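Peptidoglycan DD-endopeptidase ShyB (Vibrio cholerae, PDB 2GU1) cleaves the peptide cross-links between peptidoglycan strands as a zinc-dependent endopeptidase, probably making room for new glycans as the cell wall expands. Local coordinates at residues L36-D46 against R257-Y265; H70-I78 against S88-G96. All coordinates share one frame; numbering follows the deposited sequence.

Interaction 1: L36-D46 against R257-Y265; sequences LSVDLDHLQLD and RKHPYAGNY
With CG of Tyr-265 held between its backbone N and carbonyl carbon (chi1 81°), the phenol reaches across to Asp-46, whereas the anti setting of His-259 CG to its own N (chi1 -169°) turns the imidazole toward Leu-36, Leu-43 and Asp-46. Tyr-265 OH donates to Asp-46 OD1 over 2.6 Å, using the anti lone pair of that oxygen, and carboxylate and ring lie nearly coplanar, 5° apart. The same hydroxyl accepts from a water that also donates to Leu-43 O, so two links, one direct and one through water, tie the hydroxyl to 36-46. Arg-257 slides past Asp-46 with the guanidinium turned almost perpendicular to the carboxylate; its NH2 makes a weak bond of 3.2 Å to Asp-46 O, and the ion pair with OD1 is long.

Leu-43 divides its two methyls between rings: CD1 sits over a face of Tyr-265, 4.0 Å from the ring centroid, while CD2 lies over a face of His-259, toward its rim. These contacts join the LysM-like domain, at the loop following helix 29-38, to the M23 peptidase domain, where the chain turns from strand 251-259 into strand 265-269. Leu-40 CD1 presses on this turn, 3.3 Å from Ala-262 CA, and the side chain of Leu-40 is about 8 Å from the catalytic zinc ion.

Both ring nitrogens of the imidazole have partners. ND1 accepts from the backbone N of Tyr-261 and of Ala-262, the latter far out of the ring plane, and NE2 is linked through a second water to the buried Asp-39 OD2. Beyond it, the Tyr-261 ring lies against Leu-36 and Ser-37 of helix 29-38: Ser-37 CA stands over its centre in a CH-pi contact at 3.8 Å, and Leu-36 CB touches Tyr-261 CE2 at 3.7 Å.

Interaction 2: H70-I78 against S88-G96; sequences HMSIVEKAI and SYDFQEISG
Phe-91 meets Met-71 at its ring edge, CE1 lying 3.5 Å from the methionine CE, in a Met-aromatic contact. The bend of the methionine chain at chi3 (-92°) turns that methyl to the ring, and Glu-75 CB approaches Phe-91 CZ obliquely. Farther along the same face, Ala-77 CB rests 3.7 Å from Tyr-89 CE1, the tyrosine hydroxyl being bonded to Gln-44. Beneath these groups the backbones are closely knit by the paired bonds of Lys-76 with Gln-92 and of Ile-78 with Asp-90, the shortest being Ile-78 N to Asp-90 O at 2.7 Å. On the other face the buried Ile-78 packs its CD1 3.2 Å from Gln-92 NE2, which donates to Asp-90 OD2 from above the carboxylate plane.

Glu-75 and Glu-93 form a close but unfavourable pair, their OE1 atoms 2.8 Å apart; the salt bridge of Glu-93 with Arg-321 probably eases this repulsion. The solvent side is looser: the extended Lys-76 chain runs across Gln-92, its CE 3.4 Å from Gln-92 OE1, and the exposed Ile-94 is held mainly through its N to Val-74 O at 2.8 Å.

At the entry to strand 75-81, Met-71 and Ser-72 both face Glu-75 in a classic beta bulge, and Ser-72 OG accepts from Val-74 N, an ST turn. Strands 75-81 and 87-93 themselves form an antiparallel beta hairpin, the last two strands of the five-stranded N-terminal sheet.

How the interactions relate
From the N terminus, the chain leaves helix 29-38 through 36-46, the first side of interaction 1, and runs through strands 53-58 and 64-70 before entering 75-81. Interaction 2 closes a short loop there, pairing that strand with its sequence neighbour 87-93. Only after the middle domain, with its own antiparallel sheet, does the chain arrive at 257-265 and close interaction 1 across 210 intervening residues. Interaction 2 is thus nested inside the long loop, without crossing. One contact is internal to the N-terminal sheet; the other brings the LysM-like and peptidase regions together. They meet where Tyr-89 stacks on His-42.

Interaction 1: L36-D46 against R257-Y265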
# COMPACT_ATOMS: atom_id res chain seq x y z
N LEU A 36 -3.50 18.54 -0.36
CA LEU A 36 -3.15 17.70 0.78
C LEU A 36 -4.41 17.37 1.59
O LEU A 36 -4.58 16.26 2.09
CB LEU A 36 -2.14 18.44 1.67
CG LEU A 36 -0.65 18.10 1.51
CD1 LEU A 36 -0.31 17.78 0.08
CD2 LEU A 36 0.17 19.27 2.04
N SER A 37 -5.30 18.35 1.69
CA SER A 37 -6.56 18.19 2.42
C SER A 37 -7.45 17.10 1.85
O SER A 37 -7.97 16.26 2.59
CB SER A 37 -7.34 19.51 2.43
OG SER A 37 -8.54 19.37 3.17
N VAL A 38 -7.66 17.11 0.54
CA VAL A 38 -8.51 16.09 -0.04
C VAL A 38 -7.78 14.75 -0.05
O VAL A 38 -8.42 13.70 -0.00
CB VAL A 38 -8.96 16.49 -1.48
CG1 VAL A 38 -7.76 16.58 -2.40
CG2 VAL A 38 -9.98 15.47 -2.01
N ASP A 39 -6.44 14.77 -0.07
CA ASP A 39 -5.68 13.52 -0.08
C ASP A 39 -5.61 12.81 1.28
O ASP A 39 -5.06 11.71 1.38
CB ASP A 39 -4.26 13.73 -0.61
CG ASP A 39 -3.71 12.47 -1.28
OD1 ASP A 39 -4.48 11.81 -2.01
OD2 ASP A 39 -2.52 12.15 -1.08
N LEU A 40 -6.15 13.44 2.31
CA LEU A 40 -6.17 12.83 3.64
C LEU A 40 -6.83 11.46 3.57
O LEU A 40 -6.36 10.50 4.17
CB LEU A 40 -6.95 13.71 4.62
CG LEU A 40 -7.44 13.08 5.94
CD1 LEU A 40 -6.27 12.56 6.74
CD2 LEU A 40 -8.22 14.12 6.74
N ASP A 41 -7.92 11.37 2.81
CA ASP A 41 -8.67 10.13 2.69
C ASP A 41 -8.15 9.11 1.68
O ASP A 41 -8.76 8.05 1.50
CB ASP A 41 -10.12 10.46 2.38
CG ASP A 41 -10.76 11.28 3.48
OD1 ASP A 41 -10.78 10.79 4.62
OD2 ASP A 41 -11.21 12.41 3.21
N HIS A 42 -7.03 9.41 1.04
CA HIS A 42 -6.49 8.51 0.03
C HIS A 42 -5.00 8.28 0.19
O HIS A 42 -4.51 7.17 -0.04
CB HIS A 42 -6.80 9.09 -1.35
CG HIS A 42 -8.24 9.48 -1.51
ND1 HIS A 42 -9.24 8.55 -1.73
CD2 HIS A 42 -8.86 10.68 -1.41
CE1 HIS A 42 -10.41 9.16 -1.75
NE2 HIS A 42 -10.20 10.46 -1.57
N LEU A 43 -4.30 9.34 0.58
CA LEU A 43 -2.85 9.34 0.78
C LEU A 43 -2.10 8.72 -0.40
O LEU A 43 -1.23 7.87 -0.22
CB LEU A 43 -2.50 8.61 2.09
CG LEU A 43 -3.08 9.21 3.38
CD1 LEU A 43 -2.79 8.29 4.54
CD2 LEU A 43 -2.48 10.60 3.64
N GLN A 44 -2.47 9.15 -1.60
CA GLN A 44 -1.84 8.67 -2.83
C GLN A 44 -0.58 9.48 -3.15
O GLN A 44 0.44 8.94 -3.57
CB GLN A 44 -2.81 8.82 -4.00
CG GLN A 44 -4.21 8.24 -3.79
CD GLN A 44 -4.30 6.79 -4.19
OE1 GLN A 44 -3.57 5.94 -3.68
NE2 GLN A 44 -5.22 6.49 -5.10
N LEU A 45 -0.66 10.79 -2.95
CA LEU A 45 0.45 11.68 -3.28
C LEU A 45 1.71 11.53 -2.44
O LEU A 45 2.79 11.93 -2.87
CB LEU A 45 -0.06 13.12 -3.26
CG LEU A 45 -1.10 13.36 -4.36
CD1 LEU A 45 -1.83 14.68 -4.13
CD2 LEU A 45 -0.42 13.33 -5.74
N ASP A 46 1.60 10.94 -1.25
CA ASP A 46 2.78 10.75 -0.41
C ASP A 46 3.69 9.64 -0.96
O ASP A 46 4.87 9.58 -0.63
CB ASP A 46 2.37 10.38 1.01
CG ASP A 46 2.27 11.58 1.92
OD1 ASP A 46 2.04 11.38 3.12
OD2 ASP A 46 2.42 12.72 1.44
N ARG A 257 5.46 8.89 8.17
CA ARG A 257 5.36 10.30 7.82
C ARG A 257 4.57 11.19 8.77
O ARG A 257 3.79 10.71 9.60
CB ARG A 257 4.72 10.47 6.44
CG ARG A 257 5.45 9.80 5.30
CD ARG A 257 5.04 10.44 3.98
NE ARG A 257 5.45 9.64 2.84
CZ ARG A 257 6.70 9.25 2.61
NH1 ARG A 257 7.67 9.58 3.46
NH2 ARG A 257 6.98 8.51 1.54
N LYS A 258 4.78 12.49 8.61
CA LYS A 258 4.07 13.50 9.38
C LYS A 258 3.31 14.27 8.30
O LYS A 258 3.90 15.06 7.55
CB LYS A 258 5.04 14.44 10.10
CG LYS A 258 4.37 15.27 11.20
CD LYS A 258 3.20 16.09 10.67
CE LYS A 258 2.14 16.33 11.75
NZ LYS A 258 0.94 17.05 11.22
N HIS A 259 2.01 14.04 8.22
CA HIS A 259 1.16 14.68 7.22
C HIS A 259 0.36 15.82 7.86
O HIS A 259 -0.14 15.69 8.97
CB HIS A 259 0.24 13.62 6.63
CG HIS A 259 -0.52 14.06 5.42
ND1 HIS A 259 -1.63 14.87 5.49
CD2 HIS A 259 -0.35 13.76 4.11
CE1 HIS A 259 -2.11 15.05 4.27
NE2 HIS A 259 -1.36 14.39 3.42
N PRO A 260 0.24 16.95 7.15
CA PRO A 260 -0.50 18.11 7.67
C PRO A 260 -1.94 17.78 8.08
O PRO A 260 -2.47 18.36 9.03
CB PRO A 260 -0.46 19.11 6.51
CG PRO A 260 0.80 18.74 5.78
CD PRO A 260 0.78 17.23 5.81
N TYR A 261 -2.55 16.84 7.37
CA TYR A 261 -3.93 16.47 7.65
C TYR A 261 -4.11 15.09 8.27
O TYR A 261 -4.97 14.90 9.14
CB TYR A 261 -4.74 16.60 6.36
CG TYR A 261 -4.78 18.04 5.90
CD1 TYR A 261 -5.70 18.94 6.43
CD2 TYR A 261 -3.82 18.53 5.01
CE1 TYR A 261 -5.67 20.29 6.10
CE2 TYR A 261 -3.78 19.88 4.67
CZ TYR A 261 -4.70 20.75 5.22
OH TYR A 261 -4.64 22.10 4.92
N ALA A 262 -3.31 14.13 7.85
CA ALA A 262 -3.40 12.78 8.40
C ALA A 262 -2.56 12.71 9.67
O ALA A 262 -2.56 11.70 10.37
CB ALA A 262 -2.91 11.76 7.39
N GLY A 263 -1.86 13.80 9.97
CA GLY A 263 -1.01 13.86 11.15
C GLY A 263 0.10 12.84 11.02
O GLY A 263 0.50 12.50 9.90
N ASN A 264 0.62 12.36 12.15
CA ASN A 264 1.66 11.34 12.12
C ASN A 264 1.00 10.02 11.71
O ASN A 264 -0.02 9.62 12.28
CB ASN A 264 2.30 11.16 13.50
CG ASN A 264 3.04 12.39 13.96
OD1 ASN A 264 3.95 12.86 13.28
ND2 ASN A 264 2.67 12.92 15.12
N TYR A 265 1.56 9.35 10.70
CA TYR A 265 0.96 8.09 10.29
C TYR A 265 1.99 7.06 9.89
O TYR A 265 3.16 7.38 9.61
CB TYR A 265 -0.11 8.31 9.20
CG TYR A 265 0.38 8.48 7.78
CD1 TYR A 265 0.57 7.37 6.95
CD2 TYR A 265 0.59 9.75 7.24
CE1 TYR A 265 0.94 7.53 5.60
CE2 TYR A 265 0.96 9.92 5.90
CZ TYR A 265 1.12 8.81 5.09
OH TYR A 265 1.43 8.98 3.74
O HOH W 1 -0.98 13.75 0.65
O HOH W 2 0.74 6.97 1.52

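Interaction 2: H70-I78 against S88-G96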
# COMPACT_ATOMS: atom_id res chain seq x y z
N HIS A 70 -0.64 10.27 -12.54
CA HIS A 70 -0.55 9.03 -13.30
C HIS A 70 0.35 8.04 -12.56
O HIS A 70 1.57 8.07 -12.71
CB HIS A 70 0.02 9.31 -14.70
CG HIS A 70 -0.88 10.15 -15.56
ND1 HIS A 70 -1.97 9.64 -16.22
CD2 HIS A 70 -0.86 11.48 -15.83
CE1 HIS A 70 -2.59 10.61 -16.87
NE2 HIS A 70 -1.93 11.74 -16.65
N MET A 71 -0.26 7.18 -11.74
CA MET A 71 0.49 6.18 -10.99
C MET A 71 1.05 5.13 -11.94
O MET A 71 2.12 4.56 -11.69
CB MET A 71 -0.41 5.52 -9.94
CG MET A 71 -0.74 6.44 -8.78
SD MET A 71 -2.28 6.05 -7.93
CE MET A 71 -3.41 7.09 -8.83
N SER A 72 0.31 4.86 -13.01
CA SER A 72 0.73 3.91 -14.04
C SER A 72 -0.09 4.23 -15.27
O SER A 72 -0.96 5.10 -15.22
CB SER A 72 0.46 2.46 -13.62
OG SER A 72 -0.90 2.12 -13.79
N ILE A 73 0.17 3.55 -16.38
CA ILE A 73 -0.58 3.81 -17.59
C ILE A 73 -2.02 3.28 -17.50
O ILE A 73 -2.83 3.53 -18.39
CB ILE A 73 0.13 3.21 -18.83
CG1 ILE A 73 0.33 1.70 -18.67
CG2 ILE A 73 1.48 3.90 -19.02
CD1 ILE A 73 1.15 1.07 -19.78
N VAL A 74 -2.35 2.58 -16.42
CA VAL A 74 -3.69 2.05 -16.24
C VAL A 74 -4.36 2.55 -14.96
O VAL A 74 -5.46 2.11 -14.62
CB VAL A 74 -3.71 0.49 -16.25
CG1 VAL A 74 -3.26 -0.02 -17.60
CG2 VAL A 74 -2.82 -0.06 -15.14
N GLU A 75 -3.70 3.47 -14.25
CA GLU A 75 -4.24 4.00 -13.00
C GLU A 75 -3.87 5.46 -12.77
O GLU A 75 -2.70 5.84 -12.90
CB GLU A 75 -3.75 3.16 -11.82
CG GLU A 75 -4.06 1.68 -11.96
CD GLU A 75 -3.52 0.84 -10.81
OE1 GLU A 75 -3.81 -0.38 -10.77
OE2 GLU A 75 -2.79 1.39 -9.95
N LYS A 76 -4.86 6.27 -12.42
CA LYS A 76 -4.62 7.68 -12.16
C LYS A 76 -5.60 8.27 -11.14
O LYS A 76 -6.77 7.90 -11.11
CB LYS A 76 -4.70 8.48 -13.47
CG LYS A 76 -6.03 8.33 -14.19
CD LYS A 76 -6.02 9.04 -15.53
CE LYS A 76 -7.33 8.84 -16.28
NZ LYS A 76 -7.31 9.46 -17.64
N ALA A 77 -5.08 9.19 -10.32
CA ALA A 77 -5.86 9.88 -9.31
C ALA A 77 -6.10 11.28 -9.88
O ALA A 77 -5.16 11.95 -10.28
CB ALA A 77 -5.07 9.98 -8.01
N ILE A 78 -7.36 11.70 -9.93
CA ILE A 78 -7.72 13.00 -10.49
C ILE A 78 -8.21 13.97 -9.41
O ILE A 78 -9.20 13.70 -8.73
CB ILE A 78 -8.80 12.82 -11.55
CG1 ILE A 78 -8.32 11.78 -12.57
CG2 ILE A 78 -9.12 14.16 -12.21
CD1 ILE A 78 -9.41 11.27 -13.49
N SER A 88 -11.90 18.15 -5.43
CA SER A 88 -12.58 16.87 -5.30
C SER A 88 -11.70 15.78 -5.91
O SER A 88 -10.90 16.05 -6.82
CB SER A 88 -13.94 16.91 -6.00
OG SER A 88 -13.81 17.29 -7.36
N TYR A 89 -11.86 14.55 -5.42
CA TYR A 89 -11.07 13.40 -5.85
C TYR A 89 -11.85 12.36 -6.66
O TYR A 89 -12.98 12.03 -6.33
CB TYR A 89 -10.49 12.73 -4.62
CG TYR A 89 -9.68 11.47 -4.88
CD1 TYR A 89 -8.31 11.53 -5.10
CD2 TYR A 89 -10.30 10.22 -4.89
CE1 TYR A 89 -7.56 10.38 -5.32
CE2 TYR A 89 -9.56 9.05 -5.12
CZ TYR A 89 -8.20 9.14 -5.33
OH TYR A 89 -7.47 7.99 -5.54
N ASP A 90 -11.20 11.81 -7.69
CA ASP A 90 -11.78 10.75 -8.52
C ASP A 90 -10.64 9.82 -8.94
O ASP A 90 -9.60 10.28 -9.40
CB ASP A 90 -12.47 11.33 -9.76
CG ASP A 90 -12.97 10.24 -10.71
OD1 ASP A 90 -13.13 9.08 -10.28
OD2 ASP A 90 -13.22 10.55 -11.90
N PHE A 91 -10.84 8.51 -8.77
CA PHE A 91 -9.83 7.53 -9.15
C PHE A 91 -10.33 6.73 -10.35
O PHE A 91 -11.45 6.22 -10.36
CB PHE A 91 -9.54 6.57 -7.98
CG PHE A 91 -8.49 5.54 -8.30
CD1 PHE A 91 -7.14 5.90 -8.38
CD2 PHE A 91 -8.84 4.22 -8.56
CE1 PHE A 91 -6.17 4.95 -8.72
CE2 PHE A 91 -7.88 3.26 -8.90
CZ PHE A 91 -6.53 3.63 -8.98
N GLN A 92 -9.49 6.63 -11.37
CA GLN A 92 -9.86 5.89 -12.57
C GLN A 92 -8.87 4.79 -12.88
O GLN A 92 -7.66 5.01 -12.92
CB GLN A 92 -9.98 6.85 -13.76
CG GLN A 92 -11.27 7.66 -13.76
CD GLN A 92 -11.30 8.70 -14.86
OE1 GLN A 92 -10.69 8.52 -15.92
NE2 GLN A 92 -12.02 9.79 -14.63
N GLU A 93 -9.40 3.59 -13.11
CA GLU A 93 -8.56 2.44 -13.39
C GLU A 93 -9.01 1.71 -14.66
O GLU A 93 -10.19 1.44 -14.85
CB GLU A 93 -8.61 1.49 -12.20
CG GLU A 93 -7.55 0.42 -12.20
CD GLU A 93 -7.45 -0.29 -10.86
OE1 GLU A 93 -6.51 -1.11 -10.70
OE2 GLU A 93 -8.30 -0.04 -9.98
N ILE A 94 -8.05 1.42 -15.53
CA ILE A 94 -8.33 0.70 -16.77
C ILE A 94 -7.82 -0.73 -16.62
O ILE A 94 -6.68 -0.95 -16.19
CB ILE A 94 -7.60 1.35 -17.96
CG1 ILE A 94 -7.99 2.83 -18.06
CG2 ILE A 94 -7.96 0.62 -19.25
CD1 ILE A 94 -7.20 3.58 -19.11
N SER A 95 -8.66 -1.70 -16.96
CA SER A 95 -8.25 -3.09 -16.85
C SER A 95 -7.73 -3.58 -18.19
O SER A 95 -8.50 -3.99 -19.06
CB SER A 95 -9.43 -3.96 -16.39
OG SER A 95 -8.99 -5.26 -16.05
N GLY A 96 -6.41 -3.51 -18.37
CA GLY A 96 -5.81 -3.96 -19.61
C GLY A 96 -5.88 -5.48 -19.65
O GLY A 96 -6.94 -6.04 -19.41